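Local coordinates for CAMK/CAMK2 protein kinase (Salpingoeca rosetta, PDB 5IG1) that probably phosphorylates serine and threonine residues of proteins using ATP under calcium/calmodulin control, and is represented here by its kinase domain and the start of its regulatory segment, at residues F10-Y14 against F91-F95; L185-R191 against Y227-K231; I210-Y215 against R287-E293. Residue numbers count along the deposited sequence, not the author numbering.

In the fold
The three contacts fall in the two lobes of a protein kinase. Interaction 1 belongs to the N-terminal lobe, where a short leading helix packs on the outer face of the antiparallel sheet; the side chain of Y92 is about 12 Å from that of K53, a residue predicted to bind ATP. Interactions 2 and 3 lie in the helical C-terminal lobe, with centres 38 Å and 39 Å from that of interaction 1 and on the other side of the chain's centre. Their own centres are 24 Å apart and their nearest atoms about 10 Å. Helix 198-213 connects them: its start backs interaction 2 through V199 and W202, and its last turn and the two residues after it supply 210-215 to interaction 3.

Interaction 1 (F10-Y14 against F91-F95); sequences FFDLY and FYLVF
In the N-terminal lobe of the kinase fold, the single helical turn F10-L13 lies against the face of strand 90-96 that is turned away from helix 57-72. The turn is closed by Y14 N bonding to F10 O at 2.8 Å; Y14 then leaves helical geometry (phi/psi -122/153) to start strand 14-15. F91-F95 is extended, so its side chains alternate: Y92 and V94 point toward the turn, whereas F91 and L93 touch I67 of helix 57-72. The closest CA atoms are those of F10 and Y92, 6.6 Å apart.

Y92, V94 and F10 bury the most surface in this contact. The CA-to-CB bond of F10 points toward the strand, and with chi1 t its ring lies beside that of Y92 (chi1 m), almost parallel to it. The planes differ by 7° and the centroids are 4.7 Å apart, but the rings are slid sideways and barely overlap; the closest atoms are F10 CB and Y92 CG at 3.6 Å. F11 CE2 reaches Y92 OH at 3.0 Å, its ring oblique to that of Y92 with planes at 74°, which completes an aromatic cluster of three. V47 of the adjacent strand 44-51 touches both F10 and Y92.

The cross-contact is apolar and aromatic, joining the segment leading into the first strand to the lobe's central sheet. V94 (chi1 t) finishes it by wedging between two rings: V94 CG2 is 3.6 Å from F10 CD1, at that ring's edge, and lies over the face of Y14 in a CH-pi contact, 4.0 Å from the ring centroid and 19° off its normal.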
loop_
_atom_site.group_PDB
_atom_site.type_symbol
_atom_site.label_atom_id
_atom_site.label_comp_id
_atom_site.label_asym_id
_atom_site.label_seq_id
_atom_site.Cartn_x
_atom_site.Cartn_y
_atom_site.Cartn_z
ATOM N N PHE A 10 3.089 -16.938 -21.113
ATOM C CA PHE A 10 2.225 -15.775 -20.965
ATOM C C PHE A 10 1.759 -15.271 -22.326
ATOM O O PHE A 10 0.590 -14.910 -22.500
ATOM C CB PHE A 10 2.967 -14.678 -20.194
ATOM C CG PHE A 10 2.467 -13.292 -20.472
ATOM C CD1 PHE A 10 1.395 -12.769 -19.763
ATOM C CD2 PHE A 10 3.075 -12.505 -21.442
ATOM C CE1 PHE A 10 0.939 -11.495 -20.015
ATOM C CE2 PHE A 10 2.617 -11.233 -21.702
ATOM C CZ PHE A 10 1.548 -10.724 -20.985
ATOM N N PHE A 11 2.660 -15.259 -23.310
ATOM C CA PHE A 11 2.313 -14.763 -24.634
ATOM C C PHE A 11 1.334 -15.667 -25.363
ATOM O O PHE A 11 0.773 -15.248 -26.380
ATOM C CB PHE A 11 3.578 -14.574 -25.469
ATOM C CG PHE A 11 4.506 -13.533 -24.920
ATOM C CD1 PHE A 11 4.160 -12.193 -24.960
ATOM C CD2 PHE A 11 5.711 -13.893 -24.353
ATOM C CE1 PHE A 11 5.008 -11.234 -24.452
ATOM C CE2 PHE A 11 6.563 -12.937 -23.843
ATOM C CZ PHE A 11 6.212 -11.607 -23.893
ATOM N N ASP A 12 1.115 -16.887 -24.876
ATOM C CA ASP A 12 0.101 -17.748 -25.472
ATOM C C ASP A 12 -1.300 -17.394 -24.985
ATOM O O ASP A 12 -2.263 -17.496 -25.752
ATOM C CB ASP A 12 0.411 -19.216 -25.171
ATOM C CG ASP A 12 1.687 -19.691 -25.836
ATOM O OD1 ASP A 12 2.102 -19.071 -26.837
ATOM O OD2 ASP A 12 2.273 -20.689 -25.364
ATOM N N LEU A 13 -1.436 -16.970 -23.731
ATOM C CA LEU A 13 -2.738 -16.617 -23.180
ATOM C C LEU A 13 -3.030 -15.127 -23.241
ATOM O O LEU A 13 -4.200 -14.739 -23.325
ATOM C CB LEU A 13 -2.844 -17.086 -21.724
ATOM C CG LEU A 13 -2.563 -18.568 -21.487
ATOM C CD1 LEU A 13 -2.943 -18.960 -20.068
ATOM C CD2 LEU A 13 -3.302 -19.415 -22.506
ATOM N N TYR A 14 -2.004 -14.284 -23.192
ATOM C CA TYR A 14 -2.190 -12.844 -23.198
ATOM C C TYR A 14 -1.457 -12.231 -24.380
ATOM O O TYR A 14 -0.483 -12.793 -24.888
ATOM C CB TYR A 14 -1.709 -12.219 -21.895
ATOM C CG TYR A 14 -2.527 -12.651 -20.703
ATOM C CD1 TYR A 14 -2.222 -13.815 -20.008
ATOM C CD2 TYR A 14 -3.618 -11.902 -20.283
ATOM C CE1 TYR A 14 -2.977 -14.215 -18.915
ATOM C CE2 TYR A 14 -4.378 -12.295 -19.199
ATOM C CZ TYR A 14 -4.052 -13.445 -18.517
ATOM O OH TYR A 14 -4.817 -13.826 -17.442
ATOM N N PHE A 91 9.645 -13.433 -15.618
ATOM C CA PHE A 91 8.418 -13.613 -14.865
ATOM C C PHE A 91 7.351 -12.719 -15.476
ATOM O O PHE A 91 7.631 -11.574 -15.848
ATOM C CB PHE A 91 8.601 -13.227 -13.397
ATOM C CG PHE A 91 9.093 -14.335 -12.524
ATOM C CD1 PHE A 91 8.301 -15.440 -12.273
ATOM C CD2 PHE A 91 10.336 -14.251 -11.916
ATOM C CE1 PHE A 91 8.748 -16.454 -11.455
ATOM C CE2 PHE A 91 10.788 -15.262 -11.093
ATOM C CZ PHE A 91 9.994 -16.364 -10.864
ATOM N N TYR A 92 6.130 -13.240 -15.575
ATOM C CA TYR A 92 4.973 -12.445 -15.976
ATOM C C TYR A 92 3.905 -12.612 -14.910
ATOM O O TYR A 92 3.347 -13.703 -14.753
ATOM C CB TYR A 92 4.449 -12.865 -17.345
ATOM C CG TYR A 92 5.481 -12.767 -18.436
ATOM C CD1 TYR A 92 5.695 -11.569 -19.115
ATOM C CD2 TYR A 92 6.249 -13.871 -18.785
ATOM C CE1 TYR A 92 6.647 -11.481 -20.118
ATOM C CE2 TYR A 92 7.192 -13.794 -19.788
ATOM C CZ TYR A 92 7.389 -12.600 -20.450
ATOM O OH TYR A 92 8.340 -12.533 -21.439
ATOM N N LEU A 93 3.630 -11.543 -14.172
ATOM C CA LEU A 93 2.628 -11.562 -13.113
ATOM C C LEU A 93 1.411 -10.792 -13.618
ATOM O O LEU A 93 1.370 -9.562 -13.550
ATOM C CB LEU A 93 3.183 -10.965 -11.823
ATOM C CG LEU A 93 4.507 -11.528 -11.296
ATOM C CD1 LEU A 93 4.696 -11.159 -9.837
ATOM C CD2 LEU A 93 4.575 -13.023 -11.468
ATOM N N VAL A 94 0.421 -11.517 -14.124
ATOM C CA VAL A 94 -0.784 -10.891 -14.654
ATOM C C VAL A 94 -1.678 -10.482 -13.492
ATOM O O VAL A 94 -1.978 -11.295 -12.614
ATOM C CB VAL A 94 -1.512 -11.844 -15.614
ATOM C CG1 VAL A 94 -2.801 -11.215 -16.104
ATOM C CG2 VAL A 94 -0.608 -12.198 -16.790
ATOM N N PHE A 95 -2.094 -9.217 -13.479
ATOM C CA PHE A 95 -2.958 -8.660 -12.450
ATOM C C PHE A 95 -4.205 -8.064 -13.088
ATOM O O PHE A 95 -4.220 -7.729 -14.280
ATOM C CB PHE A 95 -2.258 -7.560 -11.642
ATOM C CG PHE A 95 -1.121 -8.043 -10.792
ATOM C CD1 PHE A 95 -1.358 -8.627 -9.561
ATOM C CD2 PHE A 95 0.188 -7.883 -11.208
ATOM C CE1 PHE A 95 -0.310 -9.063 -8.771
ATOM C CE2 PHE A 95 1.240 -8.308 -10.421
ATOM C CZ PHE A 95 0.990 -8.899 -9.201
#

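Interaction 2 (L185-R191 against Y227-K231); sequences LSPEVIR and YAQIK
The end of the kinase activation segment, with the S-P-E form of the family's A-P-E motif, meets the last turn of helix 223-231. L185 and S186 are extended (psi 138 and 152), S186 takes the N-cap position, and a short helix starts at P187, with I190 N bonding to S186 O at 3.1 Å. The closest CA pairs are P187-K231 (4.7 Å) and I190-Y227 (6.6 Å).

Apolar contacts dominate. I190 (chi1 m, chi2 t) points toward the partner helix, and its CD1 lies 3.5 Å from Y227 CD1 and 3.6 Å from I230 CG2, fitting between residues one turn apart. L185 CD1 approaches Y227 CE1 at 3.5 Å, and P187 CG is 4.0 Å from I230 CG2.

Side chains also pack on backbone oxygens: L185 O is 3.2 Å from I230 CG2, the shortest approach of the contact, and P187 CG is 3.6 Å from I230 O. At the exposed margin, aliphatic portions meet, K231 CG lying 3.8 Å from I190 CG2 and K231 CD 4.1 Å from R191 CG.

Beneath the contact, W202 of helix 198-213 touches both P187 and I230, while E188, whose CA-to-CB bond points away from helix 223-231, touches V199 and its OE1 forms a salt bridge with R264.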
loop_
_atom_site.group_PDB
_atom_site.type_symbol
_atom_site.label_atom_id
_atom_site.label_comp_id
_atom_site.label_asym_id
_atom_site.label_seq_id
_atom_site.Cartn_x
_atom_site.Cartn_y
_atom_site.Cartn_z
ATOM N N LEU A 185 8.163 2.987 8.220
ATOM C CA LEU A 185 8.703 1.888 9.006
ATOM C C LEU A 185 8.146 1.901 10.422
ATOM O O LEU A 185 8.027 2.954 11.053
ATOM C CB LEU A 185 10.228 1.968 9.049
ATOM C CG LEU A 185 10.942 1.553 7.767
ATOM C CD1 LEU A 185 12.428 1.793 7.875
ATOM C CD2 LEU A 185 10.651 0.100 7.490
ATOM N N SER A 186 7.805 0.722 10.917
ATOM C CA SER A 186 7.363 0.576 12.291
ATOM C C SER A 186 8.563 0.594 13.232
ATOM O O SER A 186 9.672 0.219 12.842
ATOM C CB SER A 186 6.597 -0.727 12.458
ATOM O OG SER A 186 7.121 -1.706 11.581
ATOM N N PRO A 187 8.371 1.036 14.477
ATOM C CA PRO A 187 9.510 1.065 15.406
ATOM C C PRO A 187 10.111 -0.313 15.620
ATOM O O PRO A 187 11.335 -0.450 15.728
ATOM C CB PRO A 187 8.896 1.637 16.693
ATOM C CG PRO A 187 7.604 2.249 16.282
ATOM C CD PRO A 187 7.118 1.432 15.138
ATOM N N GLU A 188 9.270 -1.347 15.659
ATOM C CA GLU A 188 9.758 -2.705 15.877
ATOM C C GLU A 188 10.686 -3.155 14.756
ATOM O O GLU A 188 11.667 -3.870 15.000
ATOM C CB GLU A 188 8.574 -3.658 16.006
ATOM C CG GLU A 188 7.615 -3.576 14.834
ATOM C CD GLU A 188 6.198 -3.308 15.265
ATOM O OE1 GLU A 188 5.930 -2.188 15.748
ATOM O OE2 GLU A 188 5.353 -4.223 15.138
ATOM N N VAL A 189 10.390 -2.760 13.517
ATOM C CA VAL A 189 11.262 -3.134 12.411
ATOM C C VAL A 189 12.568 -2.353 12.479
ATOM O O VAL A 189 13.645 -2.891 12.197
ATOM C CB VAL A 189 10.534 -2.938 11.069
ATOM C CG1 VAL A 189 11.490 -3.142 9.902
ATOM C CG2 VAL A 189 9.356 -3.902 10.969
ATOM N N ILE A 190 12.501 -1.081 12.874
ATOM C CA ILE A 190 13.720 -0.290 13.002
ATOM C C ILE A 190 14.613 -0.877 14.086
ATOM O O ILE A 190 15.831 -0.998 13.911
ATOM C CB ILE A 190 13.374 1.186 13.274
ATOM C CG1 ILE A 190 12.706 1.799 12.045
ATOM C CG2 ILE A 190 14.612 1.975 13.645
ATOM C CD1 ILE A 190 12.328 3.234 12.221
ATOM N N ARG A 191 14.016 -1.281 15.209
ATOM C CA ARG A 191 14.734 -1.968 16.275
ATOM C C ARG A 191 15.206 -3.360 15.868
ATOM O O ARG A 191 15.964 -3.976 16.625
ATOM C CB ARG A 191 13.852 -2.068 17.526
ATOM C CG ARG A 191 13.432 -0.717 18.097
ATOM C CD ARG A 191 12.713 -0.842 19.437
ATOM N NE ARG A 191 11.468 -1.605 19.348
ATOM C CZ ARG A 191 11.191 -2.682 20.079
ATOM N NH1 ARG A 191 12.065 -3.127 20.971
ATOM N NH2 ARG A 191 10.033 -3.311 19.927
ATOM N N TYR A 227 14.591 7.458 11.821
ATOM C CA TYR A 227 14.372 6.254 12.613
ATOM C C TYR A 227 14.305 6.584 14.097
ATOM O O TYR A 227 13.546 5.953 14.839
ATOM C CB TYR A 227 15.472 5.223 12.338
ATOM C CG TYR A 227 15.563 4.761 10.896
ATOM C CD1 TYR A 227 14.479 4.879 10.033
ATOM C CD2 TYR A 227 16.737 4.209 10.397
ATOM C CE1 TYR A 227 14.560 4.463 8.716
ATOM C CE2 TYR A 227 16.824 3.787 9.078
ATOM C CZ TYR A 227 15.733 3.920 8.245
ATOM O OH TYR A 227 15.815 3.505 6.935
ATOM N N ALA A 228 15.076 7.578 14.545
ATOM C CA ALA A 228 14.976 8.020 15.932
ATOM C C ALA A 228 13.587 8.572 16.234
ATOM O O ALA A 228 12.980 8.229 17.255
ATOM C CB ALA A 228 16.051 9.065 16.230
ATOM N N GLN A 229 13.067 9.433 15.349
ATOM C CA GLN A 229 11.720 9.968 15.530
ATOM C C GLN A 229 10.690 8.850 15.587
ATOM O O GLN A 229 9.729 8.919 16.363
ATOM C CB GLN A 229 11.360 10.933 14.395
ATOM C CG GLN A 229 12.185 12.202 14.288
ATOM C CD GLN A 229 11.801 13.026 13.066
ATOM O OE1 GLN A 229 12.649 13.660 12.434
ATOM N NE2 GLN A 229 10.515 13.023 12.732
ATOM N N ILE A 230 10.862 7.821 14.757
ATOM C CA ILE A 230 9.887 6.739 14.721
ATOM C C ILE A 230 9.967 5.900 15.993
ATOM O O ILE A 230 8.938 5.541 16.580
ATOM C CB ILE A 230 10.088 5.886 13.456
ATOM C CG1 ILE A 230 9.803 6.730 12.210
ATOM C CG2 ILE A 230 9.218 4.638 13.512
ATOM C CD1 ILE A 230 9.941 5.982 10.904
ATOM N N LYS A 231 11.184 5.588 16.446
ATOM C CA LYS A 231 11.342 4.770 17.645
ATOM C C LYS A 231 10.746 5.462 18.863
ATOM O O LYS A 231 9.978 4.860 19.622
ATOM C CB LYS A 231 12.821 4.453 17.880
ATOM C CG LYS A 231 13.423 3.485 16.875
ATOM C CD LYS A 231 14.807 3.020 17.303
ATOM C CE LYS A 231 15.821 4.148 17.261
ATOM N NZ LYS A 231 17.183 3.674 17.640
#

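Interaction 3 (I210-Y215 against R287-E293); sequences ILLVGY and RQATLEE
This is a buried helix-end contact that joins the last turn of helix 198-213 in the C-terminal lobe to the first turns of helix 288-302, the start of the regulatory segment following the kinase domain. The backbones come very close: the CA atoms of V213 and T290 are 4.3 Å apart, and T290 CA is 3.5 Å from V213 O in a CA-H...O contact with an angle of 167° at the hydrogen.

Helix 198-213 ends at V213; G214 leaves helical geometry with positive phi (94/3), while G214 N still bonds to I210 O at 2.7 Å. An ideal CB on G214 would lie 2.6 Å from T290 O and 2.8 Å from E293 CB, so the close approach depends on the missing side chain.

The polar core is L212 O. T290 OG1 (chi1 m) donates to it at 2.3 Å, a very short bond, and R287 NH1 adds a weak one at 2.7 Å with an N-H...acceptor angle of 117°. R287 NH2 is held by E241 O, and Y215 OH bonds to E241 OE1, so both segments are tied to the same residue. E293 points toward the helix end: its CB lies 3.4 Å from V213 O and its CG 3.6 Å from Y215 CD2, at the ring edge, while its OE2 forms a salt bridge with K296.

The sequence R287-Q288-A289-T290 resembles the R-Q-x-T autophosphorylation motif of CaMKII relatives. A threonine buried and hydrogen-bonded here is consistent with the docked regulatory helix of an autoinhibited CaMKII kinase domain.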
loop_
_atom_site.group_PDB
_atom_site.type_symbol
_atom_site.label_atom_id
_atom_site.label_comp_id
_atom_site.label_asym_id
_atom_site.label_seq_id
_atom_site.Cartn_x
_atom_site.Cartn_y
_atom_site.Cartn_z
ATOM N N ILE A 210 -1.311 11.427 6.848
ATOM C CA ILE A 210 -1.159 12.154 5.591
ATOM C C ILE A 210 -2.528 12.477 5.007
ATOM O O ILE A 210 -2.835 13.634 4.695
ATOM C CB ILE A 210 -0.293 11.351 4.607
ATOM C CG1 ILE A 210 1.018 10.955 5.284
ATOM C CG2 ILE A 210 0.000 12.183 3.379
ATOM C CD1 ILE A 210 1.826 9.939 4.505
ATOM N N LEU A 211 -3.392 11.459 4.923
ATOM C CA LEU A 211 -4.737 11.622 4.388
ATOM C C LEU A 211 -5.475 12.787 5.023
ATOM O O LEU A 211 -6.355 13.368 4.385
ATOM C CB LEU A 211 -5.542 10.329 4.594
ATOM C CG LEU A 211 -5.247 9.142 3.672
ATOM C CD1 LEU A 211 -6.157 7.954 3.977
ATOM C CD2 LEU A 211 -5.415 9.569 2.230
ATOM N N LEU A 212 -5.130 13.158 6.257
ATOM C CA LEU A 212 -5.836 14.245 6.915
ATOM C C LEU A 212 -5.190 15.603 6.677
ATOM O O LEU A 212 -5.918 16.595 6.532
ATOM C CB LEU A 212 -5.925 13.973 8.417
ATOM C CG LEU A 212 -6.673 12.681 8.751
ATOM C CD1 LEU A 212 -6.896 12.527 10.239
ATOM C CD2 LEU A 212 -7.993 12.641 7.997
ATOM N N VAL A 213 -3.860 15.683 6.611
ATOM C CA VAL A 213 -3.190 16.982 6.571
ATOM C C VAL A 213 -2.238 17.145 5.403
ATOM O O VAL A 213 -1.825 18.288 5.125
ATOM C CB VAL A 213 -2.443 17.285 7.898
ATOM C CG1 VAL A 213 -3.431 17.527 9.052
ATOM C CG2 VAL A 213 -1.453 16.166 8.240
ATOM N N GLY A 214 -1.810 16.090 4.711
ATOM C CA GLY A 214 -1.000 16.264 3.531
ATOM C C GLY A 214 0.490 16.193 3.743
ATOM O O GLY A 214 1.234 16.383 2.778
ATOM N N TYR A 215 0.954 15.926 4.961
ATOM C CA TYR A 215 2.375 15.792 5.249
ATOM C C TYR A 215 2.552 14.649 6.237
ATOM O O TYR A 215 1.624 14.340 6.991
ATOM C CB TYR A 215 2.973 17.085 5.823
ATOM C CG TYR A 215 2.299 17.589 7.074
ATOM C CD1 TYR A 215 2.715 17.164 8.326
ATOM C CD2 TYR A 215 1.273 18.518 7.007
ATOM C CE1 TYR A 215 2.115 17.632 9.476
ATOM C CE2 TYR A 215 0.667 18.992 8.158
ATOM C CZ TYR A 215 1.093 18.545 9.386
ATOM O OH TYR A 215 0.493 19.016 10.525
ATOM N N ARG A 287 -11.045 20.038 3.360
ATOM C CA ARG A 287 -9.689 20.377 3.797
ATOM C C ARG A 287 -8.839 20.725 2.573
ATOM O O ARG A 287 -8.091 19.898 2.050
ATOM C CB ARG A 287 -9.064 19.238 4.596
ATOM C CG ARG A 287 -10.038 18.408 5.382
ATOM C CD ARG A 287 -9.340 17.633 6.489
ATOM N NE ARG A 287 -9.216 18.434 7.701
ATOM C CZ ARG A 287 -8.096 19.026 8.092
ATOM N NH1 ARG A 287 -6.993 18.900 7.370
ATOM N NH2 ARG A 287 -8.079 19.743 9.204
ATOM N N GLN A 288 -8.938 21.982 2.130
ATOM C CA GLN A 288 -8.125 22.413 0.996
ATOM C C GLN A 288 -6.643 22.476 1.357
ATOM O O GLN A 288 -5.783 22.158 0.521
ATOM C CB GLN A 288 -8.614 23.764 0.482
ATOM C CG GLN A 288 -7.893 24.246 -0.772
ATOM C CD GLN A 288 -8.097 23.329 -1.962
ATOM O OE1 GLN A 288 -9.168 22.756 -2.139
ATOM N NE2 GLN A 288 -7.065 23.184 -2.784
ATOM N N ALA A 289 -6.327 22.880 2.588
ATOM C CA ALA A 289 -4.939 22.873 3.034
ATOM C C ALA A 289 -4.331 21.484 2.898
ATOM O O ALA A 289 -3.174 21.340 2.482
ATOM C CB ALA A 289 -4.850 23.357 4.480
ATOM N N THR A 290 -5.100 20.447 3.236
ATOM C CA THR A 290 -4.603 19.086 3.081
ATOM C C THR A 290 -4.283 18.787 1.624
ATOM O O THR A 290 -3.319 18.071 1.322
ATOM C CB THR A 290 -5.627 18.089 3.618
ATOM O OG1 THR A 290 -5.859 18.346 5.008
ATOM C CG2 THR A 290 -5.112 16.662 3.451
ATOM N N LEU A 291 -5.075 19.341 0.705
ATOM C CA LEU A 291 -4.852 19.110 -0.717
ATOM C C LEU A 291 -3.583 19.808 -1.201
ATOM O O LEU A 291 -2.789 19.223 -1.947
ATOM C CB LEU A 291 -6.079 19.572 -1.512
ATOM C CG LEU A 291 -7.115 18.494 -1.861
ATOM C CD1 LEU A 291 -7.255 17.491 -0.732
ATOM C CD2 LEU A 291 -8.473 19.103 -2.199
ATOM N N GLU A 292 -3.375 21.064 -0.795
ATOM C CA GLU A 292 -2.176 21.784 -1.227
ATOM C C GLU A 292 -0.918 21.158 -0.634
ATOM O O GLU A 292 0.059 20.879 -1.349
ATOM C CB GLU A 292 -2.281 23.254 -0.826
ATOM C CG GLU A 292 -3.547 23.951 -1.294
ATOM C CD GLU A 292 -3.479 24.388 -2.746
ATOM O OE1 GLU A 292 -2.496 24.034 -3.435
ATOM O OE2 GLU A 292 -4.408 25.096 -3.195
ATOM N N GLU A 293 -0.929 20.934 0.680
ATOM C CA GLU A 293 0.178 20.247 1.328
ATOM C C GLU A 293 0.416 18.884 0.704
ATOM O O GLU A 293 1.562 18.426 0.623
ATOM C CB GLU A 293 -0.103 20.106 2.825
ATOM C CG GLU A 293 1.125 19.823 3.658
ATOM C CD GLU A 293 2.219 20.837 3.424
ATOM O OE1 GLU A 293 3.277 20.455 2.884
ATOM O OE2 GLU A 293 2.014 22.020 3.770
#